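Local coordinates for protein P450 epoxidase (Sorangium cellulosum, PDB 1Q5D) that belongs to the cytochrome P450 family and holds a haem cofactor inside a largely helical fold, at residues T39-W44 / A318-G323; A124-T129 / V368-L373; G211-R216 / D224-L229. All coordinates share one frame; numbering follows the deposited sequence.

Along the chain the segments run 39-44, 124-129, 211-216, 224-229, 318-323 and 368-373, so contacts 1 and 2 interlock while both segments of contact 3 fall between the two halves of each. The centres of contacts 1 and 2 are about 40 Å apart, on opposite sides of the chain's centre; that of contact 3 lies about 43 Å from contact 1 and about 21 Å from contact 2. Contact 1 belongs to the strand-rich part of the P450 fold, the others to its helical part. Contacts 1 and 2 tie sequence-distant parts of the fold together, contact 3 two consecutive helices; contact 2 alone includes haem-pocket residues, L370 and A371.

Contact 1 of 3, residues T39-W44 / A318-G323; sequences TPIFYW and ASIKKG
With CG1 anti to the backbone N (chi1 -166°) and CD1 continuing the extended chain, I41 sends the long arm of its side chain out toward segment 318-323, while CG2 sits between its backbone N and carbonyl carbon. I320 takes the other course: its CG1 lies anti to the carbonyl carbon (chi1 -56°), and this brings CD1 toward I41 although the side chain leaves the backbone to one side of I41. The two isoleucines cross at a slant, and their CD1 methyls end 4.0 Å apart. A318 completes the group. Its CB lies 3.9 Å from I41 CG2 and 4.0 Å from I41 CD1, so the single methyl is gripped by both branches of I41. All three residues are buried, and their meeting is purely apolar.

The contact joins two separate pieces of the strand-rich part of the P450 fold. Strand 41-44 is an outermost strand of the mixed sheet and runs antiparallel to strand 49-52, with backbone hydrogen bonds between F42 and V51 and between P40 and T53. Strand 318-320 instead pairs with strand 313-315 in a small hairpin, where I320 is hydrogen-bonded to L313, and this hairpin lies between sheet strands 304-309 and 325-329 in the chain. Strand 49-52 adds L52 against I41 and W50 against A318, giving the apolar cluster a further wall.

The backbone spacing fits contact through side chains, since the CA atoms of I41 and A318 are 7.4 Å apart. Just before the strand, after helix 29-38, T39 OG1 donates to I41 O at 2.8 Å, tilted 34° from the carbonyl plane. This bond ties the residues leading into the strand to the one whose side chain reaches the hairpin, and T39 O in turn accepts from T53 OG1.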
loop_
_atom_site.group_PDB
_atom_site.type_symbol
_atom_site.label_atom_id
_atom_site.label_comp_id
_atom_site.label_asym_id
_atom_site.label_seq_id
_atom_site.Cartn_x
_atom_site.Cartn_y
_atom_site.Cartn_z
ATOM N N THR A 39 -18.285 -8.015 -18.383
ATOM C CA THR A 39 -19.050 -6.890 -17.846
ATOM C C THR A 39 -18.145 -5.797 -17.257
ATOM O O THR A 39 -17.042 -6.090 -16.768
ATOM C CB THR A 39 -20.048 -7.394 -16.776
ATOM O OG1 THR A 39 -20.856 -6.304 -16.339
ATOM C CG2 THR A 39 -19.313 -7.831 -15.496
ATOM N N PRO A 40 -18.589 -4.545 -17.342
ATOM C CA PRO A 40 -17.872 -3.420 -16.729
ATOM C C PRO A 40 -18.165 -3.300 -15.234
ATOM O O PRO A 40 -17.410 -2.630 -14.523
ATOM C CB PRO A 40 -18.478 -2.212 -17.429
ATOM C CG PRO A 40 -19.921 -2.644 -17.670
ATOM C CD PRO A 40 -19.793 -4.094 -18.070
ATOM N N ILE A 41 -19.246 -3.928 -14.776
ATOM C CA ILE A 41 -19.673 -3.800 -13.382
ATOM C C ILE A 41 -20.498 -5.011 -12.939
ATOM O O ILE A 41 -21.277 -5.577 -13.712
ATOM C CB ILE A 41 -20.471 -2.490 -13.165
ATOM C CG1 ILE A 41 -20.618 -2.166 -11.669
ATOM C CG2 ILE A 41 -21.845 -2.568 -13.856
ATOM C CD1 ILE A 41 -21.214 -0.806 -11.387
ATOM N N PHE A 42 -20.311 -5.420 -11.691
ATOM C CA PHE A 42 -21.137 -6.464 -11.120
ATOM C C PHE A 42 -21.264 -6.252 -9.627
ATOM O O PHE A 42 -20.440 -5.545 -9.021
ATOM C CB PHE A 42 -20.567 -7.844 -11.440
ATOM C CG PHE A 42 -19.248 -8.146 -10.774
ATOM C CD1 PHE A 42 -19.208 -8.686 -9.487
ATOM C CD2 PHE A 42 -18.050 -7.933 -11.448
ATOM C CE1 PHE A 42 -18.001 -8.989 -8.883
ATOM C CE2 PHE A 42 -16.833 -8.237 -10.843
ATOM C CZ PHE A 42 -16.816 -8.767 -9.549
ATOM N N TYR A 43 -22.304 -6.842 -9.034
ATOM C CA TYR A 43 -22.465 -6.765 -7.591
ATOM C C TYR A 43 -21.807 -7.973 -6.931
ATOM O O TYR A 43 -22.052 -9.128 -7.309
ATOM C CB TYR A 43 -23.941 -6.677 -7.182
ATOM C CG TYR A 43 -24.117 -6.209 -5.761
ATOM C CD1 TYR A 43 -24.181 -4.859 -5.465
ATOM C CD2 TYR A 43 -24.195 -7.120 -4.706
ATOM C CE1 TYR A 43 -24.327 -4.417 -4.167
ATOM C CE2 TYR A 43 -24.343 -6.688 -3.398
ATOM C CZ TYR A 43 -24.410 -5.332 -3.138
ATOM O OH TYR A 43 -24.553 -4.872 -1.851
ATOM N N TRP A 44 -20.964 -7.695 -5.945
ATOM C CA TRP A 44 -20.219 -8.727 -5.242
ATOM C C TRP A 44 -20.970 -9.043 -3.959
ATOM O O TRP A 44 -20.956 -8.254 -3.027
ATOM C CB TRP A 44 -18.813 -8.219 -4.895
ATOM C CG TRP A 44 -17.960 -9.204 -4.135
ATOM C CD1 TRP A 44 -18.117 -10.569 -4.064
ATOM C CD2 TRP A 44 -16.808 -8.899 -3.348
ATOM N NE1 TRP A 44 -17.137 -11.122 -3.269
ATOM C CE2 TRP A 44 -16.315 -10.116 -2.825
ATOM C CE3 TRP A 44 -16.127 -7.712 -3.040
ATOM C CZ2 TRP A 44 -15.193 -10.176 -2.004
ATOM C CZ3 TRP A 44 -15.024 -7.773 -2.220
ATOM C CH2 TRP A 44 -14.552 -9.001 -1.725
ATOM N N ALA A 318 -25.787 -0.062 -14.395
ATOM C CA ALA A 318 -26.248 -0.478 -13.077
ATOM C C ALA A 318 -26.937 0.660 -12.342
ATOM O O ALA A 318 -26.550 1.825 -12.471
ATOM C CB ALA A 318 -25.089 -1.017 -12.249
ATOM N N SER A 319 -27.951 0.312 -11.560
ATOM C CA SER A 319 -28.665 1.291 -10.757
ATOM C C SER A 319 -28.092 1.313 -9.352
ATOM O O SER A 319 -28.504 0.533 -8.486
ATOM C CB SER A 319 -30.156 0.955 -10.713
ATOM O OG SER A 319 -30.692 0.951 -12.025
ATOM N N ILE A 320 -27.134 2.207 -9.135
ATOM C CA ILE A 320 -26.446 2.294 -7.856
ATOM C C ILE A 320 -27.171 3.245 -6.921
ATOM O O ILE A 320 -27.480 4.378 -7.288
ATOM C CB ILE A 320 -24.975 2.743 -8.069
ATOM C CG1 ILE A 320 -24.276 1.796 -9.046
ATOM C CG2 ILE A 320 -24.239 2.805 -6.737
ATOM C CD1 ILE A 320 -22.875 2.222 -9.451
ATOM N N LYS A 321 -27.430 2.788 -5.702
ATOM C CA LYS A 321 -28.146 3.605 -4.737
ATOM C C LYS A 321 -27.219 4.386 -3.804
ATOM O O LYS A 321 -26.062 4.014 -3.591
ATOM C CB LYS A 321 -29.138 2.751 -3.936
ATOM C CG LYS A 321 -30.084 1.912 -4.796
ATOM C CD LYS A 321 -30.872 2.766 -5.797
ATOM C CE LYS A 321 -31.899 1.925 -6.566
ATOM N NZ LYS A 321 -32.180 2.472 -7.928
ATOM N N LYS A 322 -27.743 5.475 -3.251
ATOM C CA LYS A 322 -27.008 6.296 -2.297
ATOM C C LYS A 322 -26.445 5.476 -1.143
ATOM O O LYS A 322 -27.156 4.684 -0.537
ATOM C CB LYS A 322 -27.920 7.388 -1.742
ATOM C CG LYS A 322 -27.272 8.260 -0.692
ATOM C CD LYS A 322 -28.133 9.463 -0.376
ATOM C CE LYS A 322 -27.634 10.155 0.881
ATOM N NZ LYS A 322 -26.393 10.907 0.591
ATOM N N GLY A 323 -25.160 5.676 -0.844
ATOM C CA GLY A 323 -24.527 5.018 0.288
ATOM C C GLY A 323 -24.015 3.612 0.021
ATOM O O GLY A 323 -23.484 2.962 0.929
#

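Contact 2 of 3, residues A124-T129 / V368-L373; sequences AEIQRT and VSLARL. With HEM (protoporphyrin IX containing Fe), chain B.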
loop_
_atom_site.group_PDB
_atom_site.type_symbol
_atom_site.label_atom_id
_atom_site.label_comp_id
_atom_site.label_asym_id
_atom_site.label_seq_id
_atom_site.Cartn_x
_atom_site.Cartn_y
_atom_site.Cartn_z
ATOM N N ALA A 124 20.662 7.271 2.615
ATOM C CA ALA A 124 21.754 6.626 3.338
ATOM C C ALA A 124 21.254 5.594 4.341
ATOM O O ALA A 124 21.789 4.499 4.427
ATOM C CB ALA A 124 22.625 7.682 4.053
ATOM N N GLU A 125 20.253 5.967 5.130
ATOM C CA GLU A 125 19.736 5.074 6.171
ATOM C C GLU A 125 19.089 3.832 5.554
ATOM O O GLU A 125 19.262 2.714 6.045
ATOM C CB GLU A 125 18.744 5.816 7.085
ATOM C CG GLU A 125 18.091 4.944 8.152
ATOM C CD GLU A 125 19.066 4.459 9.217
ATOM O OE1 GLU A 125 18.624 3.750 10.150
ATOM O OE2 GLU A 125 20.282 4.763 9.119
ATOM N N ILE A 126 18.356 4.019 4.461
ATOM C CA ILE A 126 17.750 2.867 3.784
ATOM C C ILE A 126 18.823 1.899 3.275
ATOM O O ILE A 126 18.722 0.670 3.463
ATOM C CB ILE A 126 16.802 3.319 2.642
ATOM C CG1 ILE A 126 15.641 4.145 3.195
ATOM C CG2 ILE A 126 16.298 2.105 1.849
ATOM C CD1 ILE A 126 14.863 4.971 2.139
ATOM N N GLN A 127 19.867 2.435 2.637
ATOM C CA GLN A 127 20.968 1.590 2.163
ATOM C C GLN A 127 21.647 0.817 3.299
ATOM O O GLN A 127 21.928 -0.358 3.169
ATOM C CB GLN A 127 22.024 2.427 1.416
ATOM C CG GLN A 127 23.114 1.590 0.755
ATOM C CD GLN A 127 22.624 0.791 -0.433
ATOM O OE1 GLN A 127 22.210 1.366 -1.432
ATOM N NE2 GLN A 127 22.705 -0.534 -0.345
ATOM N N ARG A 128 21.949 1.509 4.391
ATOM C CA ARG A 128 22.457 0.894 5.615
ATOM C C ARG A 128 21.605 -0.303 6.072
ATOM O O ARG A 128 22.127 -1.382 6.370
ATOM C CB ARG A 128 22.449 1.958 6.706
ATOM C CG ARG A 128 22.959 1.546 8.059
ATOM C CD ARG A 128 23.513 2.728 8.832
ATOM N NE ARG A 128 23.926 3.781 7.908
ATOM C CZ ARG A 128 23.405 5.008 7.862
ATOM N NH1 ARG A 128 22.442 5.369 8.694
ATOM N NH2 ARG A 128 23.851 5.886 6.975
ATOM N N THR A 129 20.295 -0.095 6.158
ATOM C CA THR A 129 19.394 -1.144 6.623
ATOM C C THR A 129 19.463 -2.337 5.665
ATOM O O THR A 129 19.657 -3.473 6.091
ATOM C CB THR A 129 17.971 -0.585 6.735
ATOM O OG1 THR A 129 17.977 0.527 7.646
ATOM C CG2 THR A 129 17.033 -1.592 7.403
ATOM N N VAL A 368 4.363 7.663 -2.639
ATOM C CA VAL A 368 4.875 7.135 -3.907
ATOM C C VAL A 368 6.383 7.308 -4.056
ATOM O O VAL A 368 7.064 6.368 -4.424
ATOM C CB VAL A 368 4.082 7.665 -5.144
ATOM C CG1 VAL A 368 4.160 9.185 -5.263
ATOM C CG2 VAL A 368 4.546 6.986 -6.422
ATOM N N SER A 369 6.916 8.479 -3.716
ATOM C CA SER A 369 8.363 8.692 -3.842
ATOM C C SER A 369 9.182 7.877 -2.847
ATOM O O SER A 369 10.209 7.312 -3.207
ATOM C CB SER A 369 8.701 10.178 -3.700
ATOM O OG SER A 369 8.322 10.862 -4.887
ATOM N N LEU A 370 8.735 7.839 -1.591
ATOM C CA LEU A 370 9.381 7.015 -0.576
ATOM C C LEU A 370 9.371 5.527 -0.952
ATOM O O LEU A 370 10.398 4.855 -0.880
ATOM C CB LEU A 370 8.757 7.266 0.800
ATOM C CG LEU A 370 9.423 6.611 2.022
ATOM C CD1 LEU A 370 10.924 6.867 2.029
ATOM C CD2 LEU A 370 8.793 7.146 3.290
ATOM N N ALA A 371 8.222 5.026 -1.398
ATOM C CA ALA A 371 8.119 3.643 -1.840
ATOM C C ALA A 371 9.087 3.317 -2.981
ATOM O O ALA A 371 9.783 2.304 -2.959
ATOM C CB ALA A 371 6.671 3.343 -2.279
ATOM N N ARG A 372 9.124 4.179 -3.992
ATOM C CA ARG A 372 9.970 3.908 -5.141
ATOM C C ARG A 372 11.432 3.916 -4.721
ATOM O O ARG A 372 12.199 3.080 -5.167
ATOM C CB ARG A 372 9.739 4.943 -6.246
ATOM C CG ARG A 372 8.453 4.732 -7.070
ATOM C CD ARG A 372 8.130 5.921 -8.013
ATOM N NE ARG A 372 6.936 5.718 -8.847
ATOM C CZ ARG A 372 6.170 6.704 -9.308
ATOM N NH1 ARG A 372 6.461 7.975 -9.008
ATOM N NH2 ARG A 372 5.090 6.429 -10.051
ATOM N N LEU A 373 11.797 4.852 -3.848
ATOM C CA LEU A 373 13.181 4.931 -3.346
ATOM C C LEU A 373 13.570 3.684 -2.576
ATOM O O LEU A 373 14.628 3.082 -2.821
ATOM C CB LEU A 373 13.395 6.172 -2.479
ATOM C CG LEU A 373 14.811 6.265 -1.862
ATOM C CD1 LEU A 373 15.844 6.413 -2.962
ATOM C CD2 LEU A 373 14.897 7.415 -0.861
HETATM C CHA HEM B . -3.071 6.317 -0.392
HETATM C CHB HEM B . -1.011 2.726 -2.861
HETATM C CHC HEM B . 3.067 3.296 -0.276
HETATM C CHD HEM B . 0.804 6.454 2.553
HETATM C C1A HEM B . -2.832 5.359 -1.341
HETATM C C2A HEM B . -3.719 4.998 -2.423
HETATM C C3A HEM B . -3.161 3.992 -3.095
HETATM C C4A HEM B . -1.896 3.691 -2.466
HETATM C CMA HEM B . -3.758 3.282 -4.341
HETATM C CAA HEM B . -5.077 5.675 -2.724
HETATM C CBA HEM B . -6.232 4.852 -2.145
HETATM C CGA HEM B . -7.551 5.490 -2.546
HETATM O O1A HEM B . -8.631 5.033 -2.059
HETATM O O2A HEM B . -7.530 6.473 -3.341
HETATM C C1B HEM B . 0.251 2.599 -2.358
HETATM C C2B HEM B . 1.215 1.652 -2.863
HETATM C C3B HEM B . 2.323 1.788 -2.152
HETATM C C4B HEM B . 2.121 2.832 -1.169
HETATM C CMB HEM B . 1.009 0.618 -4.003
HETATM C CAB HEM B . 3.573 0.937 -2.430
HETATM C CBB HEM B . 4.527 0.771 -1.519
HETATM C C1C HEM B . 2.840 4.227 0.693
HETATM C C2C HEM B . 3.808 4.740 1.637
HETATM C C3C HEM B . 3.165 5.613 2.417
HETATM C C4C HEM B . 1.785 5.684 1.975
HETATM C CMC HEM B . 5.298 4.306 1.671
HETATM C CAC HEM B . 3.674 6.462 3.596
HETATM C CBC HEM B . 4.977 6.605 3.824
HETATM C C1D HEM B . -0.460 6.650 2.057
HETATM C C2D HEM B . -1.454 7.440 2.722
HETATM C C3D HEM B . -2.660 7.409 1.813
HETATM C C4D HEM B . -2.279 6.584 0.699
HETATM C CMD HEM B . -1.305 8.179 4.062
HETATM C CAD HEM B . -4.005 8.126 2.023
HETATM C CBD HEM B . -3.977 9.326 1.068
HETATM C CGD HEM B . -5.266 10.104 1.152
HETATM O O1D HEM B . -6.325 9.466 1.384
HETATM O O2D HEM B . -5.243 11.362 1.000
HETATM N NA HEM B . -1.721 4.546 -1.388
HETATM N NB HEM B . 0.820 3.329 -1.314
HETATM N NC HEM B . 1.626 4.816 0.939
HETATM N ND HEM B . -0.977 6.151 0.873
HETATM FE FE HEM B . 0.002 4.805 -0.335
HETATM O O HOH W 1 -0.814 3.198 0.937
#
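The vinyl rim of the haem is met by two residues of helix 368-385: L370 CD2 comes within 3.9 Å of the vinyl carbon CBC, and A371 CB touches the other vinyl carbon, CBB, at 3.4 Å. Elsewhere on this helix the guanidinium of R372 has V368 CG2 over the centre of one face, 3.3 Å above its plane, and R372 NE forms a salt bridge with D292 of helix 287-297.

L370 uses its two methyls in two directions: CD1 lies 4.4 Å from I126 CD1, while CD2 faces the cofactor. The closer approach across the helices is between I126 CD1 and L373 CD2, at 3.9 Å. L373 brings its branch there with CG anti to the backbone N (chi1 177°). I126 also packs on I377, further along helix 368-385.

In P450 nomenclature these are probably helices D and L, the latter flanking the haem. With only hydrocarbon surfaces meeting, the contact probably rests on dispersion and exclusion of water, and L370 carries that apolar packing from helix 123-137 through to the haem vinyl edge.

Contact 3 of 3, residues G211-R216 / D224-L229; sequences GVLDER and DVLTML
R216 and D224 face each other in a salt bridge: R216 NH1 donates to the syn lone pair of D224 OD2 at 3.0 Å, with an N-H...O angle of 148°. With CG anti to the backbone N and bends at chi2 and chi3, the R216 chain brings NH1 back onto D224. The guanidinium and carboxylate planes stand 62° apart. D224 OD2 takes two further bonds, from T227 N at 2.9 Å, above the carboxylate plane, and from T227 OG1 at 2.9 Å on the anti side. Three donors thus hold OD2, while OD1 pairs with K163. R216 NH1 also donates to L162 O, and T227 OG1 accepts from L221 N.

D224 is the N-cap of helix 225-234, and its bond from T227 N closes the first turn. This helix follows helix 195-218 after a short connection, probably the G-to-H turn of the P450 fold, and the two short axes are 78° apart. The helix start and nearby positive groups would probably favour an ionised D224.

Beside the salt bridge, L226 CB lies 3.6 Å from R216 NH1, and L226 CD2 meets L213 CD2 at 3.8 Å. V212 CG1 touches L226 CD1 at 4.0 Å.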
loop_
_atom_site.group_PDB
_atom_site.type_symbol
_atom_site.label_atom_id
_atom_site.label_comp_id
_atom_site.label_asym_id
_atom_site.label_seq_id
_atom_site.Cartn_x
_atom_site.Cartn_y
_atom_site.Cartn_z
ATOM N N GLY A 211 3.715 8.639 22.879
ATOM C CA GLY A 211 5.003 8.889 23.514
ATOM C C GLY A 211 6.031 9.555 22.611
ATOM O O GLY A 211 6.792 10.428 23.053
ATOM N N VAL A 212 6.076 9.122 21.350
ATOM C CA VAL A 212 6.969 9.705 20.355
ATOM C C VAL A 212 6.590 11.157 20.091
ATOM O O VAL A 212 7.451 12.030 20.052
ATOM C CB VAL A 212 6.943 8.900 19.023
ATOM C CG1 VAL A 212 7.626 9.677 17.888
ATOM C CG2 VAL A 212 7.591 7.545 19.219
ATOM N N LEU A 213 5.299 11.417 19.940
ATOM C CA LEU A 213 4.831 12.766 19.694
ATOM C C LEU A 213 5.070 13.708 20.890
ATOM O O LEU A 213 5.489 14.852 20.705
ATOM C CB LEU A 213 3.356 12.763 19.296
ATOM C CG LEU A 213 3.013 12.068 17.965
ATOM C CD1 LEU A 213 1.507 12.090 17.732
ATOM C CD2 LEU A 213 3.746 12.739 16.825
ATOM N N ASP A 214 4.799 13.225 22.101
ATOM C CA ASP A 214 5.058 14.011 23.306
ATOM C C ASP A 214 6.550 14.330 23.453
ATOM O O ASP A 214 6.906 15.415 23.903
ATOM C CB ASP A 214 4.583 13.276 24.558
ATOM C CG ASP A 214 3.076 13.350 24.760
ATOM O OD1 ASP A 214 2.425 14.319 24.316
ATOM O OD2 ASP A 214 2.450 12.463 25.370
ATOM N N GLU A 215 7.419 13.381 23.113
ATOM C CA GLU A 215 8.865 13.614 23.193
ATOM C C GLU A 215 9.322 14.647 22.167
ATOM O O GLU A 215 10.185 15.493 22.461
ATOM C CB GLU A 215 9.662 12.311 23.012
ATOM C CG GLU A 215 11.120 12.378 23.459
ATOM C CD GLU A 215 12.089 12.893 22.390
ATOM O OE1 GLU A 215 11.719 12.948 21.197
ATOM O OE2 GLU A 215 13.252 13.243 22.740
ATOM N N ARG A 216 8.751 14.584 20.964
ATOM C CA ARG A 216 9.109 15.538 19.920
ATOM C C ARG A 216 8.579 16.925 20.271
ATOM O O ARG A 216 9.139 17.939 19.850
ATOM C CB ARG A 216 8.595 15.093 18.541
ATOM C CG ARG A 216 9.126 15.991 17.391
ATOM C CD ARG A 216 10.602 15.769 17.063
ATOM N NE ARG A 216 10.996 14.395 17.335
ATOM C CZ ARG A 216 10.904 13.416 16.443
ATOM N NH1 ARG A 216 10.471 13.697 15.213
ATOM N NH2 ARG A 216 11.277 12.177 16.757
ATOM N N ASP A 224 12.127 18.843 10.118
ATOM C CA ASP A 224 11.605 17.613 10.695
ATOM C C ASP A 224 10.108 17.552 10.479
ATOM O O ASP A 224 9.396 18.508 10.772
ATOM C CB ASP A 224 11.948 17.567 12.188
ATOM C CG ASP A 224 11.431 16.317 12.865
ATOM O OD1 ASP A 224 11.905 15.220 12.516
ATOM O OD2 ASP A 224 10.559 16.338 13.749
ATOM N N VAL A 225 9.624 16.436 9.942
ATOM C CA VAL A 225 8.223 16.335 9.544
ATOM C C VAL A 225 7.302 16.441 10.742
ATOM O O VAL A 225 6.353 17.246 10.754
ATOM C CB VAL A 225 7.913 14.990 8.820
ATOM C CG1 VAL A 225 6.410 14.850 8.581
ATOM C CG2 VAL A 225 8.668 14.900 7.528
ATOM N N LEU A 226 7.579 15.625 11.753
ATOM C CA LEU A 226 6.770 15.642 12.982
ATOM C C LEU A 226 6.775 17.008 13.664
ATOM O O LEU A 226 5.721 17.529 14.036
ATOM C CB LEU A 226 7.223 14.558 13.956
ATOM C CG LEU A 226 6.775 13.126 13.655
ATOM C CD1 LEU A 226 7.121 12.218 14.836
ATOM C CD2 LEU A 226 5.259 13.046 13.338
ATOM N N THR A 227 7.954 17.596 13.832
ATOM C CA THR A 227 8.014 18.941 14.410
ATOM C C THR A 227 7.131 19.893 13.614
ATOM O O THR A 227 6.381 20.695 14.179
ATOM C CB THR A 227 9.462 19.464 14.419
ATOM O OG1 THR A 227 10.232 18.706 15.351
ATOM C CG2 THR A 227 9.535 20.896 14.973
ATOM N N MET A 228 7.230 19.808 12.290
ATOM C CA MET A 228 6.424 20.661 11.417
ATOM C C MET A 228 4.932 20.462 11.682
ATOM O O MET A 228 4.180 21.437 11.824
ATOM C CB MET A 228 6.756 20.389 9.939
ATOM C CG MET A 228 5.988 21.277 8.966
ATOM S SD MET A 228 4.355 20.599 8.576
ATOM C CE MET A 228 4.864 19.057 7.725
ATOM N N LEU A 229 4.507 19.205 11.764
ATOM C CA LEU A 229 3.106 18.900 12.034
ATOM C C LEU A 229 2.707 19.431 13.412
ATOM O O LEU A 229 1.653 20.051 13.577
ATOM C CB LEU A 229 2.839 17.382 11.933
ATOM C CG LEU A 229 2.988 16.792 10.526
ATOM C CD1 LEU A 229 2.969 15.243 10.553
ATOM C CD2 LEU A 229 1.909 17.343 9.587
#